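Local structure of fructokinase (Xylella fastidiosa Temecula1, 3LJS) at residues G51-V56 against A75-D80; K5-F10 against T271-F276; L18-V23 against T308-F313; F31-G36 against D62-F67; P248-Q253 against S324-Q329. The protein probably phosphorylates fructose at the expense of ATP, as a fructokinase of the PfkB carbohydrate kinase family. One frame throughout, in Å; residues are numbered along the deposited sequence.

Interaction 1 of 5, residues G51-V56 against A75-D80; sequences GAVQFV and AGVVTD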
# COMPACT_ATOMS: atom_id res chain seq x y z
N GLY B 51 21.42 22.68 10.06
CA GLY B 51 22.61 21.89 9.79
C GLY B 51 22.69 21.37 8.37
O GLY B 51 21.67 21.25 7.69
N ALA B 52 23.90 21.08 7.90
CA ALA B 52 24.09 20.56 6.55
C ALA B 52 23.73 19.08 6.63
O ALA B 52 24.36 18.33 7.37
CB ALA B 52 25.54 20.73 6.10
N VAL B 53 22.72 18.65 5.89
CA VAL B 53 22.29 17.26 5.95
C VAL B 53 21.81 16.74 4.60
O VAL B 53 21.21 17.47 3.81
CB VAL B 53 21.17 17.07 7.00
CG1 VAL B 53 19.96 17.92 6.62
CG2 VAL B 53 20.77 15.60 7.09
N GLN B 54 22.10 15.47 4.36
CA GLN B 54 21.72 14.82 3.13
C GLN B 54 21.01 13.51 3.47
O GLN B 54 21.37 12.85 4.45
CB GLN B 54 22.98 14.56 2.30
CG GLN B 54 22.79 13.74 1.05
CD GLN B 54 24.10 13.53 0.29
OE1 GLN B 54 25.18 13.72 0.85
NE2 GLN B 54 24.00 13.12 -0.96
N PHE B 55 19.99 13.16 2.70
CA PHE B 55 19.31 11.89 2.92
C PHE B 55 19.74 10.99 1.77
O PHE B 55 19.59 11.36 0.60
CB PHE B 55 17.79 12.02 2.89
CG PHE B 55 17.08 10.70 3.02
CD1 PHE B 55 16.93 10.08 4.26
CD2 PHE B 55 16.62 10.04 1.88
CE1 PHE B 55 16.33 8.82 4.37
CE2 PHE B 55 16.03 8.77 1.98
CZ PHE B 55 15.88 8.17 3.22
N VAL B 56 20.27 9.82 2.11
CA VAL B 56 20.71 8.87 1.10
C VAL B 56 19.83 7.62 1.17
O VAL B 56 19.72 6.97 2.21
CB VAL B 56 22.19 8.48 1.33
CG1 VAL B 56 22.61 7.36 0.37
CG2 VAL B 56 23.08 9.70 1.12
N ALA B 75 12.41 21.14 2.93
CA ALA B 75 12.96 21.22 4.28
C ALA B 75 14.42 21.65 4.31
O ALA B 75 14.97 21.96 5.36
CB ALA B 75 12.80 19.89 4.99
N GLY B 76 15.06 21.66 3.15
CA GLY B 76 16.45 22.04 3.10
C GLY B 76 17.39 20.85 3.16
O GLY B 76 18.60 21.01 3.35
N VAL B 77 16.85 19.64 3.01
CA VAL B 77 17.67 18.43 3.02
C VAL B 77 18.25 18.26 1.61
O VAL B 77 17.51 18.33 0.63
CB VAL B 77 16.82 17.17 3.36
CG1 VAL B 77 17.66 15.90 3.20
CG2 VAL B 77 16.28 17.28 4.78
N VAL B 78 19.56 18.06 1.51
CA VAL B 78 20.19 17.87 0.20
C VAL B 78 19.69 16.55 -0.39
O VAL B 78 19.69 15.51 0.27
CB VAL B 78 21.73 17.85 0.32
CG1 VAL B 78 22.35 17.43 -1.01
CG2 VAL B 78 22.23 19.24 0.71
N THR B 79 19.27 16.60 -1.65
CA THR B 79 18.72 15.42 -2.32
C THR B 79 19.62 14.73 -3.35
O THR B 79 19.18 13.77 -3.98
CB THR B 79 17.39 15.76 -3.01
OG1 THR B 79 17.61 16.81 -3.97
CG2 THR B 79 16.36 16.24 -1.99
N ASP B 80 20.85 15.20 -3.51
CA ASP B 80 21.78 14.62 -4.49
C ASP B 80 22.02 13.13 -4.34
O ASP B 80 22.28 12.45 -5.33
CB ASP B 80 23.14 15.32 -4.43
CG ASP B 80 23.04 16.82 -4.50
OD1 ASP B 80 22.12 17.32 -5.18
OD2 ASP B 80 23.90 17.50 -3.90
O HOH W 1 21.22 20.73 4.36

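Interaction 2 of 5, residues K5-F10 against T271-F276; sequences KTILCF and TFAQQF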
# COMPACT_ATOMS: atom_id res chain seq x y z
N LYS B 5 31.09 18.67 7.24
CA LYS B 5 30.18 18.89 8.36
C LYS B 5 28.80 18.33 8.05
O LYS B 5 27.86 18.49 8.83
CB LYS B 5 30.03 20.39 8.65
CG LYS B 5 31.35 21.16 8.83
CD LYS B 5 32.05 20.76 10.13
CE LYS B 5 31.71 21.73 11.27
NZ LYS B 5 32.42 21.37 12.53
N THR B 6 28.67 17.66 6.91
CA THR B 6 27.38 17.12 6.49
C THR B 6 26.99 15.86 7.25
O THR B 6 27.82 14.99 7.50
CB THR B 6 27.39 16.81 4.98
OG1 THR B 6 27.74 17.99 4.25
CG2 THR B 6 26.01 16.33 4.51
N ILE B 7 25.72 15.80 7.64
CA ILE B 7 25.19 14.65 8.34
C ILE B 7 24.48 13.84 7.26
O ILE B 7 23.58 14.32 6.58
CB ILE B 7 24.18 15.06 9.42
CG1 ILE B 7 24.93 15.85 10.50
CG2 ILE B 7 23.50 13.82 10.03
CD1 ILE B 7 24.03 16.48 11.53
N LEU B 8 24.93 12.61 7.10
CA LEU B 8 24.38 11.72 6.09
C LEU B 8 23.43 10.73 6.75
O LEU B 8 23.85 9.90 7.56
CB LEU B 8 25.55 11.05 5.38
CG LEU B 8 25.47 9.79 4.53
CD1 LEU B 8 24.09 9.62 3.96
CD2 LEU B 8 26.54 9.89 3.44
N CYS B 9 22.15 10.84 6.43
CA CYS B 9 21.13 9.95 6.99
C CYS B 9 20.77 8.92 5.93
O CYS B 9 20.31 9.27 4.85
CB CYS B 9 19.88 10.75 7.38
SG CYS B 9 20.17 11.91 8.74
N PHE B 10 20.99 7.65 6.25
CA PHE B 10 20.74 6.59 5.29
C PHE B 10 19.63 5.61 5.64
O PHE B 10 19.46 5.23 6.79
CB PHE B 10 22.03 5.80 5.06
CG PHE B 10 21.84 4.58 4.20
CD1 PHE B 10 21.80 4.69 2.82
CD2 PHE B 10 21.63 3.33 4.78
CE1 PHE B 10 21.56 3.57 2.02
CE2 PHE B 10 21.40 2.21 3.99
CZ PHE B 10 21.36 2.33 2.61
N THR B 271 24.17 18.99 16.83
CA THR B 271 25.13 19.61 17.73
C THR B 271 26.54 19.06 17.53
O THR B 271 27.51 19.83 17.56
CB THR B 271 24.72 19.43 19.21
OG1 THR B 271 23.39 19.94 19.39
CG2 THR B 271 25.65 20.21 20.12
N PHE B 272 26.65 17.75 17.32
CA PHE B 272 27.94 17.11 17.08
C PHE B 272 28.63 17.78 15.89
O PHE B 272 29.81 18.15 15.95
CB PHE B 272 27.79 15.63 16.73
CG PHE B 272 27.47 14.73 17.90
CD1 PHE B 272 27.47 15.21 19.21
CD2 PHE B 272 27.17 13.39 17.68
CE1 PHE B 272 27.18 14.35 20.28
CE2 PHE B 272 26.89 12.53 18.74
CZ PHE B 272 26.89 13.01 20.04
N ALA B 273 27.89 17.92 14.79
CA ALA B 273 28.42 18.50 13.57
C ALA B 273 28.83 19.96 13.75
O ALA B 273 29.78 20.42 13.11
CB ALA B 273 27.40 18.37 12.44
N GLN B 274 28.12 20.68 14.60
CA GLN B 274 28.44 22.08 14.86
C GLN B 274 29.70 22.23 15.72
O GLN B 274 30.55 23.07 15.45
CB GLN B 274 27.28 22.79 15.58
CG GLN B 274 26.01 22.99 14.76
CD GLN B 274 26.20 23.96 13.59
OE1 GLN B 274 26.76 25.04 13.76
NE2 GLN B 274 25.72 23.57 12.42
N GLN B 275 29.82 21.38 16.74
CA GLN B 275 30.94 21.45 17.67
C GLN B 275 32.22 20.67 17.35
O GLN B 275 33.30 21.08 17.78
CB GLN B 275 30.45 21.05 19.07
CG GLN B 275 29.25 21.87 19.53
CD GLN B 275 28.81 21.50 20.93
OE1 GLN B 275 28.65 20.32 21.26
NE2 GLN B 275 28.60 22.51 21.77
N PHE B 276 32.11 19.56 16.63
CA PHE B 276 33.30 18.77 16.32
C PHE B 276 34.05 19.23 15.07
O PHE B 276 33.44 19.48 14.03
CB PHE B 276 32.93 17.29 16.13
CG PHE B 276 32.26 16.66 17.32
CD1 PHE B 276 32.33 17.23 18.58
CD2 PHE B 276 31.58 15.45 17.17
CE1 PHE B 276 31.74 16.61 19.68
CE2 PHE B 276 30.98 14.82 18.26
CZ PHE B 276 31.07 15.40 19.52

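Interaction 3 of 5, residues L18-V23 against T308-F313; sequences LAQPLV and TRQGAF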
# COMPACT_ATOMS: atom_id res chain seq x y z
N LEU B 18 -2.04 7.94 8.19
CA LEU B 18 -2.76 8.06 9.45
C LEU B 18 -4.27 7.90 9.35
O LEU B 18 -4.96 8.77 8.84
CB LEU B 18 -2.43 9.42 10.08
CG LEU B 18 -1.07 9.60 10.77
CD1 LEU B 18 0.04 8.92 10.01
CD2 LEU B 18 -0.79 11.09 10.93
N ALA B 19 -4.77 6.78 9.86
CA ALA B 19 -6.21 6.51 9.83
C ALA B 19 -6.93 7.47 10.76
O ALA B 19 -6.58 7.58 11.94
CB ALA B 19 -6.48 5.07 10.25
N GLN B 20 -7.93 8.17 10.24
CA GLN B 20 -8.71 9.10 11.03
C GLN B 20 -9.95 8.42 11.58
O GLN B 20 -10.48 7.48 10.97
CB GLN B 20 -9.14 10.31 10.19
CG GLN B 20 -7.99 11.13 9.65
CD GLN B 20 -6.93 11.40 10.70
OE1 GLN B 20 -6.02 10.59 10.90
NE2 GLN B 20 -7.05 12.54 11.38
N PRO B 21 -10.44 8.87 12.75
CA PRO B 21 -11.63 8.27 13.36
C PRO B 21 -12.84 8.41 12.44
O PRO B 21 -12.91 9.32 11.62
CB PRO B 21 -11.79 9.08 14.64
CG PRO B 21 -10.39 9.51 14.96
CD PRO B 21 -9.88 9.92 13.61
N LEU B 22 -13.79 7.49 12.59
CA LEU B 22 -14.99 7.53 11.77
C LEU B 22 -15.74 8.81 12.12
O LEU B 22 -15.93 9.13 13.29
CB LEU B 22 -15.85 6.30 12.05
CG LEU B 22 -16.37 5.56 10.81
CD1 LEU B 22 -15.30 5.53 9.73
CD2 LEU B 22 -16.77 4.14 11.21
N VAL B 23 -16.14 9.55 11.09
CA VAL B 23 -16.83 10.82 11.30
C VAL B 23 -18.35 10.72 11.36
O VAL B 23 -18.95 11.01 12.40
CB VAL B 23 -16.45 11.83 10.20
CG1 VAL B 23 -16.90 13.23 10.61
CG2 VAL B 23 -14.95 11.80 9.95
N THR B 308 4.17 15.49 17.10
CA THR B 308 3.80 14.25 16.43
C THR B 308 2.29 14.03 16.45
O THR B 308 1.58 14.54 17.32
CB THR B 308 4.45 13.03 17.12
OG1 THR B 308 4.13 13.03 18.51
CG2 THR B 308 5.96 13.06 16.95
N ARG B 309 1.80 13.27 15.47
CA ARG B 309 0.38 12.94 15.35
C ARG B 309 0.32 11.45 15.02
O ARG B 309 0.64 11.05 13.90
CB ARG B 309 -0.28 13.76 14.23
CG ARG B 309 -1.69 14.19 14.58
CD ARG B 309 -2.69 14.00 13.44
NE ARG B 309 -2.64 15.05 12.44
CZ ARG B 309 -3.71 15.54 11.83
NH1 ARG B 309 -4.92 15.08 12.13
NH2 ARG B 309 -3.59 16.49 10.91
N GLN B 310 -0.10 10.63 15.98
CA GLN B 310 -0.16 9.18 15.78
C GLN B 310 1.23 8.77 15.31
O GLN B 310 1.37 7.99 14.35
CB GLN B 310 -1.18 8.82 14.69
CG GLN B 310 -2.60 9.26 14.99
CD GLN B 310 -3.54 9.03 13.81
OE1 GLN B 310 -3.83 7.88 13.45
NE2 GLN B 310 -4.01 10.11 13.21
N GLY B 311 2.26 9.28 15.98
CA GLY B 311 3.61 8.99 15.55
C GLY B 311 3.74 9.88 14.33
O GLY B 311 2.82 10.63 14.04
N ALA B 312 4.85 9.82 13.61
CA ALA B 312 4.98 10.68 12.43
C ALA B 312 5.03 12.14 12.87
O ALA B 312 4.10 12.66 13.50
CB ALA B 312 3.80 10.47 11.48
N PHE B 313 6.12 12.81 12.52
CA PHE B 313 6.33 14.20 12.89
C PHE B 313 5.62 15.19 11.97
O PHE B 313 5.71 15.09 10.74
CB PHE B 313 7.83 14.49 12.91
CG PHE B 313 8.56 13.72 13.97
CD1 PHE B 313 8.86 14.30 15.20
CD2 PHE B 313 8.93 12.39 13.76
CE1 PHE B 313 9.50 13.58 16.20
CE2 PHE B 313 9.56 11.66 14.76
CZ PHE B 313 9.85 12.26 15.98

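Interaction 4 of 5, residues F31-G36 against D62-F67; sequences FLQCAG and DMFGDF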
# COMPACT_ATOMS: atom_id res chain seq x y z
N PHE B 31 -7.63 8.77 5.42
CA PHE B 31 -6.26 8.50 5.83
C PHE B 31 -5.44 9.71 5.43
O PHE B 31 -5.54 10.17 4.29
CB PHE B 31 -5.74 7.24 5.13
CG PHE B 31 -6.35 5.96 5.62
CD1 PHE B 31 -5.73 5.21 6.62
CD2 PHE B 31 -7.57 5.52 5.12
CE1 PHE B 31 -6.31 4.04 7.11
CE2 PHE B 31 -8.15 4.34 5.60
CZ PHE B 31 -7.52 3.61 6.60
N LEU B 32 -4.63 10.22 6.35
CA LEU B 32 -3.80 11.39 6.08
C LEU B 32 -2.37 11.00 5.72
O LEU B 32 -1.74 10.18 6.40
CB LEU B 32 -3.81 12.33 7.29
CG LEU B 32 -4.94 13.36 7.40
CD1 LEU B 32 -6.19 12.89 6.68
CD2 LEU B 32 -5.22 13.62 8.88
N GLN B 33 -1.86 11.61 4.66
CA GLN B 33 -0.51 11.35 4.17
C GLN B 33 0.56 12.17 4.90
O GLN B 33 0.51 13.40 4.91
CB GLN B 33 -0.46 11.68 2.68
CG GLN B 33 0.91 11.59 2.05
CD GLN B 33 0.94 12.20 0.66
OE1 GLN B 33 0.75 13.40 0.51
NE2 GLN B 33 1.17 11.37 -0.35
N CYS B 34 1.51 11.48 5.51
CA CYS B 34 2.61 12.12 6.24
C CYS B 34 3.96 11.51 5.88
O CYS B 34 4.09 10.29 5.80
CB CYS B 34 2.39 12.00 7.75
SG CYS B 34 1.02 12.98 8.37
N ALA B 35 4.96 12.36 5.68
CA ALA B 35 6.30 11.90 5.36
C ALA B 35 6.87 11.21 6.60
O ALA B 35 6.71 11.70 7.71
CB ALA B 35 7.19 13.08 4.95
N GLY B 36 7.53 10.07 6.40
CA GLY B 36 8.08 9.34 7.52
C GLY B 36 9.34 8.55 7.20
O GLY B 36 9.92 8.71 6.12
N ASP B 62 6.95 7.00 -8.05
CA ASP B 62 5.50 7.08 -7.96
C ASP B 62 5.14 8.38 -7.26
O ASP B 62 6.02 9.14 -6.86
CB ASP B 62 4.95 5.88 -7.19
CG ASP B 62 5.70 5.61 -5.89
OD1 ASP B 62 5.84 6.54 -5.07
OD2 ASP B 62 6.15 4.46 -5.68
N MSE B 63 3.84 8.62 -7.12
CA MSE B 63 3.34 9.83 -6.48
C MSE B 63 3.88 10.04 -5.07
O MSE B 63 4.19 11.17 -4.68
CB MSE B 63 1.80 9.81 -6.44
CG MSE B 63 1.21 8.62 -5.68
SE MSE B 63 -0.75 8.61 -5.61
CE MSE B 63 -1.10 7.82 -7.34
N PHE B 64 4.00 8.96 -4.31
CA PHE B 64 4.50 9.07 -2.95
C PHE B 64 5.99 9.37 -2.92
O PHE B 64 6.47 10.11 -2.06
CB PHE B 64 4.19 7.79 -2.19
CG PHE B 64 2.72 7.55 -2.00
CD1 PHE B 64 1.92 8.52 -1.40
CD2 PHE B 64 2.13 6.37 -2.44
CE1 PHE B 64 0.55 8.33 -1.24
CE2 PHE B 64 0.76 6.16 -2.28
CZ PHE B 64 -0.03 7.14 -1.68
N GLY B 65 6.72 8.80 -3.87
CA GLY B 65 8.15 9.05 -3.95
C GLY B 65 8.37 10.52 -4.27
O GLY B 65 9.26 11.16 -3.70
N ASP B 66 7.57 11.06 -5.18
CA ASP B 66 7.68 12.46 -5.56
C ASP B 66 7.38 13.33 -4.34
O ASP B 66 8.02 14.37 -4.14
CB ASP B 66 6.70 12.82 -6.68
CG ASP B 66 7.00 12.08 -7.97
OD1 ASP B 66 8.17 11.70 -8.19
OD2 ASP B 66 6.05 11.91 -8.78
N PHE B 67 6.41 12.91 -3.54
CA PHE B 67 6.02 13.64 -2.34
C PHE B 67 7.18 13.71 -1.35
O PHE B 67 7.45 14.75 -0.75
CB PHE B 67 4.83 12.97 -1.66
CG PHE B 67 4.48 13.57 -0.33
CD1 PHE B 67 3.97 14.86 -0.24
CD2 PHE B 67 4.64 12.83 0.84
CE1 PHE B 67 3.63 15.41 1.00
CE2 PHE B 67 4.30 13.37 2.08
CZ PHE B 67 3.79 14.66 2.16

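Interaction 5 of 5, residues P248-Q253 against S324-Q329; sequences PTFRVQ and SLIQEQ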
# COMPACT_ATOMS: atom_id res chain seq x y z
N PRO B 248 19.31 15.61 30.81
CA PRO B 248 18.27 16.52 31.31
C PRO B 248 17.04 16.39 30.42
O PRO B 248 17.17 16.29 29.20
CB PRO B 248 18.92 17.90 31.18
CG PRO B 248 20.40 17.60 31.30
CD PRO B 248 20.53 16.35 30.46
N THR B 249 15.85 16.39 31.01
CA THR B 249 14.62 16.26 30.23
C THR B 249 13.78 17.54 30.27
O THR B 249 14.07 18.46 31.03
CB THR B 249 13.75 15.08 30.73
OG1 THR B 249 14.53 14.24 31.58
CG2 THR B 249 13.26 14.26 29.55
N PHE B 250 12.73 17.57 29.46
CA PHE B 250 11.84 18.73 29.40
C PHE B 250 10.37 18.33 29.44
O PHE B 250 9.98 17.28 28.92
CB PHE B 250 12.13 19.55 28.14
CG PHE B 250 13.45 20.25 28.16
CD1 PHE B 250 13.59 21.48 28.80
CD2 PHE B 250 14.57 19.66 27.58
CE1 PHE B 250 14.83 22.11 28.86
CE2 PHE B 250 15.82 20.29 27.64
CZ PHE B 250 15.95 21.52 28.28
N ARG B 251 9.55 19.19 30.06
CA ARG B 251 8.12 18.96 30.19
C ARG B 251 7.36 20.01 29.36
O ARG B 251 7.20 21.15 29.79
CB ARG B 251 7.71 19.04 31.67
CG ARG B 251 8.29 20.24 32.45
CD ARG B 251 7.34 21.44 32.46
NE ARG B 251 7.96 22.67 32.97
CZ ARG B 251 8.23 22.92 34.25
NH1 ARG B 251 7.92 22.03 35.18
NH2 ARG B 251 8.80 24.07 34.60
N VAL B 252 6.90 19.62 28.17
CA VAL B 252 6.19 20.56 27.31
C VAL B 252 4.84 20.05 26.78
O VAL B 252 4.35 20.51 25.75
CB VAL B 252 7.09 20.98 26.11
CG1 VAL B 252 6.42 22.07 25.28
CG2 VAL B 252 8.43 21.48 26.62
N GLN B 253 4.22 19.10 27.50
CA GLN B 253 2.93 18.56 27.09
C GLN B 253 2.99 17.83 25.75
O GLN B 253 3.49 18.37 24.76
CB GLN B 253 1.90 19.70 27.01
CG GLN B 253 0.56 19.34 26.36
CD GLN B 253 -0.28 18.41 27.22
OE1 GLN B 253 0.11 17.28 27.52
NE2 GLN B 253 -1.45 18.89 27.62
N SER B 324 15.49 28.87 23.03
CA SER B 324 14.60 29.62 23.91
C SER B 324 14.06 28.72 25.00
O SER B 324 13.94 29.14 26.15
CB SER B 324 13.42 30.22 23.13
OG SER B 324 13.86 31.22 22.23
N LEU B 325 13.72 27.48 24.64
CA LEU B 325 13.20 26.54 25.63
C LEU B 325 14.25 26.27 26.70
O LEU B 325 13.95 26.27 27.90
CB LEU B 325 12.79 25.22 24.97
CG LEU B 325 12.45 24.09 25.96
CD1 LEU B 325 11.30 24.52 26.86
CD2 LEU B 325 12.09 22.82 25.20
N ILE B 326 15.48 26.03 26.27
CA ILE B 326 16.57 25.75 27.20
C ILE B 326 16.84 26.97 28.08
O ILE B 326 17.08 26.83 29.28
CB ILE B 326 17.86 25.39 26.44
CG1 ILE B 326 17.63 24.12 25.62
CG2 ILE B 326 19.00 25.20 27.43
CD1 ILE B 326 18.78 23.79 24.68
N GLN B 327 16.81 28.15 27.47
CA GLN B 327 17.05 29.39 28.20
C GLN B 327 15.95 29.62 29.23
O GLN B 327 16.23 29.91 30.40
CB GLN B 327 17.09 30.57 27.21
CG GLN B 327 17.21 31.96 27.84
CD GLN B 327 18.49 32.15 28.64
OE1 GLN B 327 19.52 31.55 28.33
NE2 GLN B 327 18.43 33.00 29.65
N GLU B 328 14.69 29.47 28.81
CA GLU B 328 13.54 29.65 29.69
C GLU B 328 13.51 28.63 30.82
O GLU B 328 13.51 29.00 31.99
CB GLU B 328 12.24 29.54 28.90
CG GLU B 328 12.00 30.69 27.96
CD GLU B 328 12.12 32.02 28.67
OE1 GLU B 328 11.31 32.28 29.59
OE2 GLU B 328 13.03 32.81 28.31
N GLN B 329 13.47 27.36 30.45
CA GLN B 329 13.43 26.27 31.42
C GLN B 329 14.80 26.20 32.08
O GLN B 329 15.40 25.14 32.17
CB GLN B 329 13.13 24.95 30.70
CG GLN B 329 12.45 23.90 31.57
CD GLN B 329 10.98 23.72 31.23
OE1 GLN B 329 10.19 24.66 31.32
NE2 GLN B 329 10.60 22.50 30.84

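Interaction 1 of 5, residues G51-V56 against A75-D80
Val78 meets the strand at Val53 and Phe55 through its backbone, and one residue supplies both bonds. Its N donates to Val53 O at 2.9 Å; its O accepts a weak bond from Phe55 N at 3.4 Å. Gln54, between them, bonds instead to Ile7 and Cys9 of strand 6-10, which lets one strand serve both neighbours. Val53 N, turned to the Val78 side, finds its acceptor in an ordered water at 3.0 Å, and that water in turn reaches Gly76 O at 2.8 Å. The side chains close over the bridge: Val77 points CG1 at Phe55 CB (3.9 Å), with CG1 anti to the backbone N (chi1 174°), while its CG2 touches Val53 CG1. Gln54 runs out extended toward Asp80, its amide and the carboxylate nearly perpendicular, and NE2 has a weak bond to Ser126 OG. Gly76 ends helix 63-75 in a Schellman motif, its positive phi suited to glycine. The parallel bridge lies where the chain leaves helix 63-75 on its way to strand 82-85, completing the beta-alpha-beta crossover from strand 53-60 in the ribokinase-like central sheet.

Interaction 2 of 5, residues K5-F10 against T271-F276
Lys5 NZ is held by two carbonyls at the end of helix 262-275: Phe276 O at 2.6 Å and Ala273 O at 2.9 Å, the second bond weak. This is a lysine closing the C-terminal end of a helix, in the ribokinase-like fold where strand 6-10 lies inside the central sheet and helix 262-275 packs beside it. The helix starts next to Gly261, an ATP-binding residue, so the lysine sits at the end remote from the nucleotide. Its ammonium charge would suit the partial negative charge expected there.

The side chain reaches the helix end by bending twice. It bends at chi2 and again at chi3 (-95°), which swings CE in until it lies against Ala273 O; the last bond is then extended, with NZ anti to CG. NZ approaches Phe276 O from a direction tilted 34° out of the carbonyl plane. Phe276 is the first residue to leave the helix, although its N still donates to Phe272 O in the final turn.

The rest of the contact is apolar and small. Ala273 is the helix residue that faces the strand. Its CB rests 3.6 Å from Lys5 O, and Ile7 brings its ethyl branch, CG1 and CD1, to the same CB. On the far side of the helix end, Phe272 and Phe276 both meet Phe285 edge-to-face, and the Phe276 ring carries Phe272 CA over one face. The apolar part rests on one methyl: both CG1 and CD1 of Ile7 stand 4.0 Å from Ala273 CB.

Interaction 3 of 5, residues L18-V23 against T308-F313
Leu18 and Gln310 face each other, and their side chains cross obliquely: Gln310 reaches out extended beyond CG and lays its amide beside the leucine, NE2 3.6 Å from Leu18 CB. Leu18 CG, anti to the carbonyl carbon (chi1 -77°), meets Gln310 CB at 4.0 Å. A separate contact joins Leu18 CD1 to the methyl of Ala312, CB, at 4.3 Å. Gln20 comes in from beyond the end of the strand. Its amide plane lies 30° from that of Gln310 but 78° from the guanidinium of Arg309, whose side chain it crosses at about a right angle. The two oxygens Ala19 O and Gln310 OE1 come within 3.2 Å, both acceptors and not bonded. Arg309 also packs on Pro28 of the second subunit. Strand 14-19 belongs to the small four-stranded sheet, whereas 308-313 spans the turn of the hairpin that follows helix 289-305; Ala312 lies about 11 Å, side chain to side chain, from the ATP-binding Arg170. The contact therefore joins the beta lid to the nucleotide-binding domain, an arrangement characteristic of PfkB sugar kinases.

Interaction 4 of 5, residues F31-G36 against D62-F67
Gln33 and Phe67 each set CG anti to the backbone N (chi1 175° in Gln33), and the glutamine stays extended to CD; the two side chains slide past each other in opposite directions. They meet in a flat stack between the lid strand 30-36 of the PfkB fold and the start of helix 63-75. The amide and ring planes differ by 12°. OE1 sits 3.4 Å above the plane of the Phe67 ring, over its centre, and Gln33 CG makes a CH-pi contact on that ring. At the other end of the amide, NE2 comes to the edge of the Phe64 ring, in its plane, 3.1 Å from CD1, with amide and ring planes 80° apart. One amide thus lies flat on one phenylalanine and puts its NE2 at the edge of another. Asp62 begins the helix as its N-cap: OD1 accepts from Gly65 N at 2.7 Å. The lid strand also pairs with a strand of the second subunit, whose Phe94 meets Phe64 edge-to-face, placing this contact beside the dimer's shared sheet. Ala35 meets the edge of Phe67: its N is at the ring edge, 3.8 Å from CE2, and its CB is 4.1 Å from that same carbon.

Interaction 5 of 5, residues P248-Q253 against S324-Q329
Phe250 against Leu325, Ile326 and Gln329 forms a surface contact, chiefly apolar, between the irregular loop that leaves strand 244-246 and the C-terminal helix 319-328. In this ribokinase-like fold the loop comes off the last strand of the large sheet and goes on to helix 262-275, and the final helix packs against it. Phe250 points at the helix and its ring lies among three residues. Leu325 CD2 stands over one face, 4.1 Å from CG of the ring; Ile326 CG1 approaches CZ obliquely at 4.1 Å. Arg297, Ala301 and Ala304 of helix 289-305 also touch the ring. Next along the loop, Val252 turns CG2 to Leu325 CD2, again at 4.1 Å, so that one methyl of the leucine serves both loop residues.

Gln329, just past the helix end, brings the polar part. Its chain bends at chi2 (106°), which turns CD toward Arg251, whose own CG is wedged between backbone N and carbonyl carbon. The guanidinium and amide planes are 80° apart, and a weak, bent bond runs from Arg251 NE to Gln329 OE1 at 3.4 Å, with 143° at the hydrogen. The amide is more nearly aligned with the Phe250 ring. Before that bend, Gln329 CB lies in the plane of the ring, at its edge, 3.8 Å from Phe250 CE1.

How the interactions relate
Interactions 1 and 2 share the large sheet, where strands 53-60 and 6-10 are neighbours: Val56 N lies 2.8 Å from Cys9 O, and Ala52 O 2.9 Å from Ile7 N. Interactions 3 and 4 share the lid in the same way, with Leu18 N 2.9 Å from Leu32 O, and both lie near the second subunit. Strand 53-60 and helix 63-75 follow one another in the chain and link interactions 1 and 4, the centres of which are 18 Å apart. Interaction 3 comes closest to an ATP-binding residue, Arg170; the others lie away from those sites. Interaction 5 stands apart, its nearest atoms about 8 Å from those of interactions 2 and 3.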